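Local structure of putative immunoglobulin A1 protease (Bacteroides ovatus, 3N6Z) at residues Gly248-Ile253 with Ser272-Val277; Ser280-Arg285 with Thr323-His328. The protein is a putative immunoglobulin A1 protease, probably acting as a peptide-bond hydrolase, built largely as a beta-solenoid. All blocks are in the same frame, centred on the assembly; numbering follows the deposited sequence.

Interaction 1 (Gly248-Ile253 with Ser272-Val277); sequences GGVGGI and SNLTGV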
loop_
_atom_site.group_PDB
_atom_site.type_symbol
_atom_site.label_atom_id
_atom_site.label_comp_id
_atom_site.label_asym_id
_atom_site.label_seq_id
_atom_site.Cartn_x
_atom_site.Cartn_y
_atom_site.Cartn_z
ATOM N N GLY A 248 3.409 -1.033 -19.689
ATOM C CA GLY A 248 2.472 -0.081 -19.118
ATOM C C GLY A 248 3.189 1.065 -18.448
ATOM O O GLY A 248 4.266 1.477 -18.881
ATOM N N GLY A 249 2.533 1.602 -17.430
ATOM C CA GLY A 249 3.009 2.757 -16.698
ATOM C C GLY A 249 3.694 2.357 -15.406
ATOM O O GLY A 249 3.231 1.460 -14.693
ATOM N N VAL A 250 4.763 3.075 -15.092
ATOM C CA VAL A 250 5.553 2.880 -13.900
ATOM C C VAL A 250 5.762 4.225 -13.248
ATOM O O VAL A 250 6.236 5.154 -13.888
ATOM C CB VAL A 250 6.913 2.240 -14.228
ATOM C CG1 VAL A 250 7.752 1.978 -12.956
ATOM C CG2 VAL A 250 6.743 0.980 -15.043
ATOM N N GLY A 251 5.470 4.308 -11.957
ATOM C CA GLY A 251 5.731 5.499 -11.170
ATOM C C GLY A 251 6.425 5.175 -9.863
ATOM O O GLY A 251 6.127 4.158 -9.220
ATOM N N GLY A 252 7.283 6.080 -9.397
ATOM C CA GLY A 252 7.929 5.890 -8.103
ATOM C C GLY A 252 6.939 5.891 -6.951
ATOM O O GLY A 252 7.174 5.217 -5.943
ATOM N N ILE A 253 5.848 6.632 -7.100
ATOM C CA ILE A 253 4.773 6.657 -6.124
ATOM C C ILE A 253 3.524 5.927 -6.649
ATOM O O ILE A 253 3.011 5.007 -5.986
ATOM C CB ILE A 253 4.425 8.083 -5.643
ATOM C CG1 ILE A 253 5.629 8.721 -4.937
ATOM C CG2 ILE A 253 3.216 8.074 -4.705
ATOM C CD1 ILE A 253 6.046 8.081 -3.610
ATOM N N SER A 272 13.135 4.729 -5.822
ATOM C CA SER A 272 13.179 3.420 -6.470
ATOM C C SER A 272 13.753 3.523 -7.882
ATOM O O SER A 272 13.469 4.474 -8.604
ATOM C CB SER A 272 11.760 2.854 -6.588
ATOM O OG SER A 272 11.179 2.663 -5.324
ATOM N N ASN A 273 14.480 2.491 -8.315
ATOM C CA ASN A 273 14.762 2.304 -9.732
ATOM C C ASN A 273 13.488 1.832 -10.447
ATOM O O ASN A 273 12.746 0.999 -9.903
ATOM C CB ASN A 273 15.875 1.277 -9.915
ATOM C CG ASN A 273 17.194 1.735 -9.320
ATOM O OD1 ASN A 273 17.525 2.921 -9.383
ATOM N ND2 ASN A 273 17.965 0.798 -8.761
ATOM N N LEU A 274 13.231 2.397 -11.632
ATOM C CA LEU A 274 11.958 2.254 -12.333
ATOM C C LEU A 274 12.224 1.739 -13.735
ATOM O O LEU A 274 13.029 2.337 -14.477
ATOM C CB LEU A 274 11.238 3.599 -12.410
ATOM C CG LEU A 274 11.080 4.402 -11.127
ATOM C CD1 LEU A 274 10.342 5.715 -11.418
ATOM C CD2 LEU A 274 10.277 3.601 -10.087
ATOM N N THR A 275 11.541 0.647 -14.092
ATOM C CA THR A 275 11.762 -0.047 -15.355
ATOM C C THR A 275 10.468 -0.389 -16.078
ATOM O O THR A 275 9.629 -1.107 -15.552
ATOM C CB THR A 275 12.576 -1.324 -15.133
ATOM O OG1 THR A 275 13.774 -1.002 -14.428
ATOM C CG2 THR A 275 12.874 -2.039 -16.464
ATOM N N GLY A 276 10.297 0.140 -17.289
ATOM C CA GLY A 276 9.244 -0.302 -18.213
ATOM C C GLY A 276 9.916 -1.187 -19.234
ATOM O O GLY A 276 10.816 -0.735 -19.930
ATOM N N VAL A 277 9.493 -2.449 -19.335
ATOM C CA VAL A 277 10.176 -3.394 -20.222
ATOM C C VAL A 277 9.876 -3.105 -21.697
ATOM O O VAL A 277 10.800 -2.881 -22.479
ATOM C CB VAL A 277 9.868 -4.844 -19.840
ATOM C CG1 VAL A 277 10.590 -5.792 -20.811
ATOM C CG2 VAL A 277 10.310 -5.107 -18.394
HETATM O O HOH W 1 9.981 5.189 -5.499
#
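Both methyls of Leu274 lie over one and the same face of the flat Gly251-Gly252 peptide: CD1 is 3.7 Å from Gly252 N, and on the same side CD2 stands nearly straight above Gly252 CA, 3.8 Å from it. A second flat group, the Thr275-Gly276 peptide, is met in the reverse sense, with Val250 CG2 over its oxygen end, on one side of its plane and 3.6 Å from Thr275 O, while Thr275 turns its own side chain away. Between these two spots the side chains slide past one another in opposite directions, Val250 CG1 reaching Leu274 CB at 3.9 Å. Val250 has CG1 anti to its backbone N (chi1 -178°), which leaves CG2 beside that N to meet the carbonyl.

The two strands run antiparallel at 175° with axes 7.1 Å apart, yet belong to different sheets, 248-251 to a parallel one and 274-276 to a mixed one. This is the interior of a beta-solenoid, where sheets face each other through side chains instead of pairing. The glycine-rich run around Val250 is consistent with the GLUG repeats of IgA1-protease-like proteins. Val243 and Val283 also touch both Val250 and Leu274 within this core. At the Ser272 end, a water donates to Gly252 O (2.8 Å) and weakly accepts from Ser272 N (3.2 Å), while Ser272 OG is bonded to Gly241 O.

Interaction 2 (Ser280-Arg285 with Thr323-His328); sequences SSTVGR and TGTTFH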
loop_
_atom_site.group_PDB
_atom_site.type_symbol
_atom_site.label_atom_id
_atom_site.label_comp_id
_atom_site.label_asym_id
_atom_site.label_seq_id
_atom_site.Cartn_x
_atom_site.Cartn_y
_atom_site.Cartn_z
ATOM N N SER A 280 6.730 0.703 -25.387
ATOM C CA SER A 280 5.522 1.516 -25.283
ATOM C C SER A 280 5.264 1.964 -23.847
ATOM O O SER A 280 4.288 2.680 -23.598
ATOM C CB SER A 280 4.315 0.735 -25.786
ATOM O OG SER A 280 4.038 -0.349 -24.927
ATOM N N SER A 281 6.086 1.498 -22.904
ATOM C CA SER A 281 5.932 1.870 -21.500
ATOM C C SER A 281 6.178 3.360 -21.257
ATOM O O SER A 281 6.848 4.043 -22.028
ATOM C CB SER A 281 6.876 1.049 -20.624
ATOM O OG SER A 281 6.636 -0.347 -20.731
ATOM N N THR A 282 5.594 3.854 -20.171
ATOM C CA THR A 282 5.842 5.218 -19.691
ATOM C C THR A 282 6.369 5.110 -18.263
ATOM O O THR A 282 5.857 4.334 -17.460
ATOM C CB THR A 282 4.598 6.116 -19.795
ATOM O OG1 THR A 282 3.513 5.522 -19.075
ATOM C CG2 THR A 282 4.204 6.296 -21.259
ATOM N N VAL A 283 7.401 5.888 -17.964
ATOM C CA VAL A 283 8.034 5.902 -16.659
ATOM C C VAL A 283 8.109 7.315 -16.131
ATOM O O VAL A 283 8.702 8.192 -16.771
ATOM C CB VAL A 283 9.412 5.242 -16.717
ATOM C CG1 VAL A 283 10.109 5.340 -15.356
ATOM C CG2 VAL A 283 9.309 3.792 -17.196
ATOM N N GLY A 284 7.506 7.531 -14.969
ATOM C CA GLY A 284 7.533 8.843 -14.293
ATOM C C GLY A 284 8.169 8.671 -12.928
ATOM O O GLY A 284 7.848 7.714 -12.194
ATOM N N ARG A 285 9.045 9.581 -12.527
ATOM C CA ARG A 285 9.666 9.408 -11.203
ATOM C C ARG A 285 8.579 9.343 -10.141
ATOM O O ARG A 285 8.732 8.611 -9.167
ATOM C CB ARG A 285 10.715 10.458 -10.884
ATOM C CG ARG A 285 11.852 10.516 -11.875
ATOM C CD ARG A 285 13.041 11.345 -11.381
ATOM N NE ARG A 285 12.693 12.758 -11.260
ATOM C CZ ARG A 285 13.536 13.775 -11.414
ATOM N NH1 ARG A 285 14.831 13.551 -11.612
ATOM N NH2 ARG A 285 13.068 15.015 -11.363
ATOM N N THR A 323 2.162 18.311 -17.050
ATOM C CA THR A 323 1.409 18.756 -18.225
ATOM C C THR A 323 1.005 17.602 -19.147
ATOM O O THR A 323 0.084 17.762 -19.973
ATOM C CB THR A 323 2.194 19.830 -18.987
ATOM O OG1 THR A 323 3.516 19.348 -19.243
ATOM C CG2 THR A 323 2.258 21.106 -18.129
ATOM N N GLY A 324 1.634 16.437 -18.979
ATOM C CA GLY A 324 1.389 15.286 -19.833
ATOM C C GLY A 324 1.268 13.998 -19.067
ATOM O O GLY A 324 0.751 13.995 -17.935
ATOM N N THR A 325 1.785 12.913 -19.649
ATOM C CA THR A 325 1.549 11.562 -19.167
ATOM C C THR A 325 2.223 11.278 -17.818
ATOM O O THR A 325 1.667 10.596 -16.943
ATOM C CB THR A 325 2.023 10.579 -20.259
ATOM O OG1 THR A 325 1.188 10.786 -21.409
ATOM C CG2 THR A 325 1.953 9.122 -19.805
ATOM N N THR A 326 3.463 11.748 -17.696
ATOM C CA THR A 326 4.271 11.460 -16.529
ATOM C C THR A 326 4.471 12.683 -15.667
ATOM O O THR A 326 4.339 13.830 -16.116
ATOM C CB THR A 326 5.663 10.876 -16.925
ATOM O OG1 THR A 326 6.440 11.842 -17.651
ATOM C CG2 THR A 326 5.539 9.581 -17.749
ATOM N N PHE A 327 4.786 12.439 -14.398
ATOM C CA PHE A 327 5.201 13.501 -13.488
ATOM C C PHE A 327 6.475 13.054 -12.796
ATOM O O PHE A 327 6.480 11.990 -12.176
ATOM C CB PHE A 327 4.103 13.821 -12.469
ATOM C CG PHE A 327 4.525 14.847 -11.429
ATOM C CD1 PHE A 327 5.072 16.064 -11.818
ATOM C CD2 PHE A 327 4.388 14.581 -10.075
ATOM C CE1 PHE A 327 5.444 17.003 -10.858
ATOM C CE2 PHE A 327 4.768 15.497 -9.125
ATOM C CZ PHE A 327 5.313 16.691 -9.510
ATOM N N HIS A 328 7.509 13.913 -12.840
ATOM C CA HIS A 328 8.830 13.532 -12.347
ATOM C C HIS A 328 9.230 14.180 -11.026
ATOM O O HIS A 328 10.210 13.764 -10.431
ATOM C CB HIS A 328 9.893 13.896 -13.368
ATOM C CG HIS A 328 9.822 13.095 -14.627
ATOM N ND1 HIS A 328 9.686 11.715 -14.646
ATOM C CD2 HIS A 328 9.884 13.494 -15.918
ATOM C CE1 HIS A 328 9.682 11.312 -15.909
ATOM N NE2 HIS A 328 9.823 12.373 -16.699
#
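Arg285 grips His328 at two points, and here the contact is tight. Its backbone N donates to His328 ND1 at 3.1 Å, almost straight (168°) and in the ring plane. Its NE donates to His328 O at 2.8 Å; the bend at chi3 (-67°) sets NE there, and the carbonyl meets the guanidinium at its edge. NH2 adds a weak bond to the same oxygen, but its salt bridge is to Asp318, and it also bonds Gly329 O. Guanidinium and imidazole planes stand 79° apart. Beside them, Gly284 CA packs 3.8 Å from Thr326 CB, and His328 CE1 lies 3.4 Å from Val283 O.

Strand 282-284 is an outermost strand, within this chain, of a parallel sheet of the beta-solenoid. The irregular segment 323-328 leads on to strand 330-332, and the touching parts 282-285 and 325-328 point in nearly the same direction. The Phe327 ring stacks with that of Tyr296.

Toward the solvent side the packing thins. The methyls Thr282 CG2 and Thr325 CG2 are 3.9 Å apart, their side chains crossing at about a right angle, but exposed Thr325 has two conformers, making this touch doubtful. Thr282 OG1 instead bonds Gly288 O.

In the fold
Following the chain from the N terminus, strand 248-251 is reached after many earlier strands; the chain then passes through strands 254-257, 263-266 and 268-270, and returns at 274-276, where interaction 1 closes this loop across the solenoid interior. A few residues later strand 282-284 comes alongside 248-251, with probable hydrogen bonds from Val250 N to Thr282 O and from Gly284 N to Val250 O, both 2.9 Å. Interaction 2 then opens, and closes only after five further strands, when 323-328 reaches 282-284. The two contacts are therefore in series, neither nested nor crossed. With centres 9 Å apart, they join two facing sheets to the segment covering the last strand of one of them.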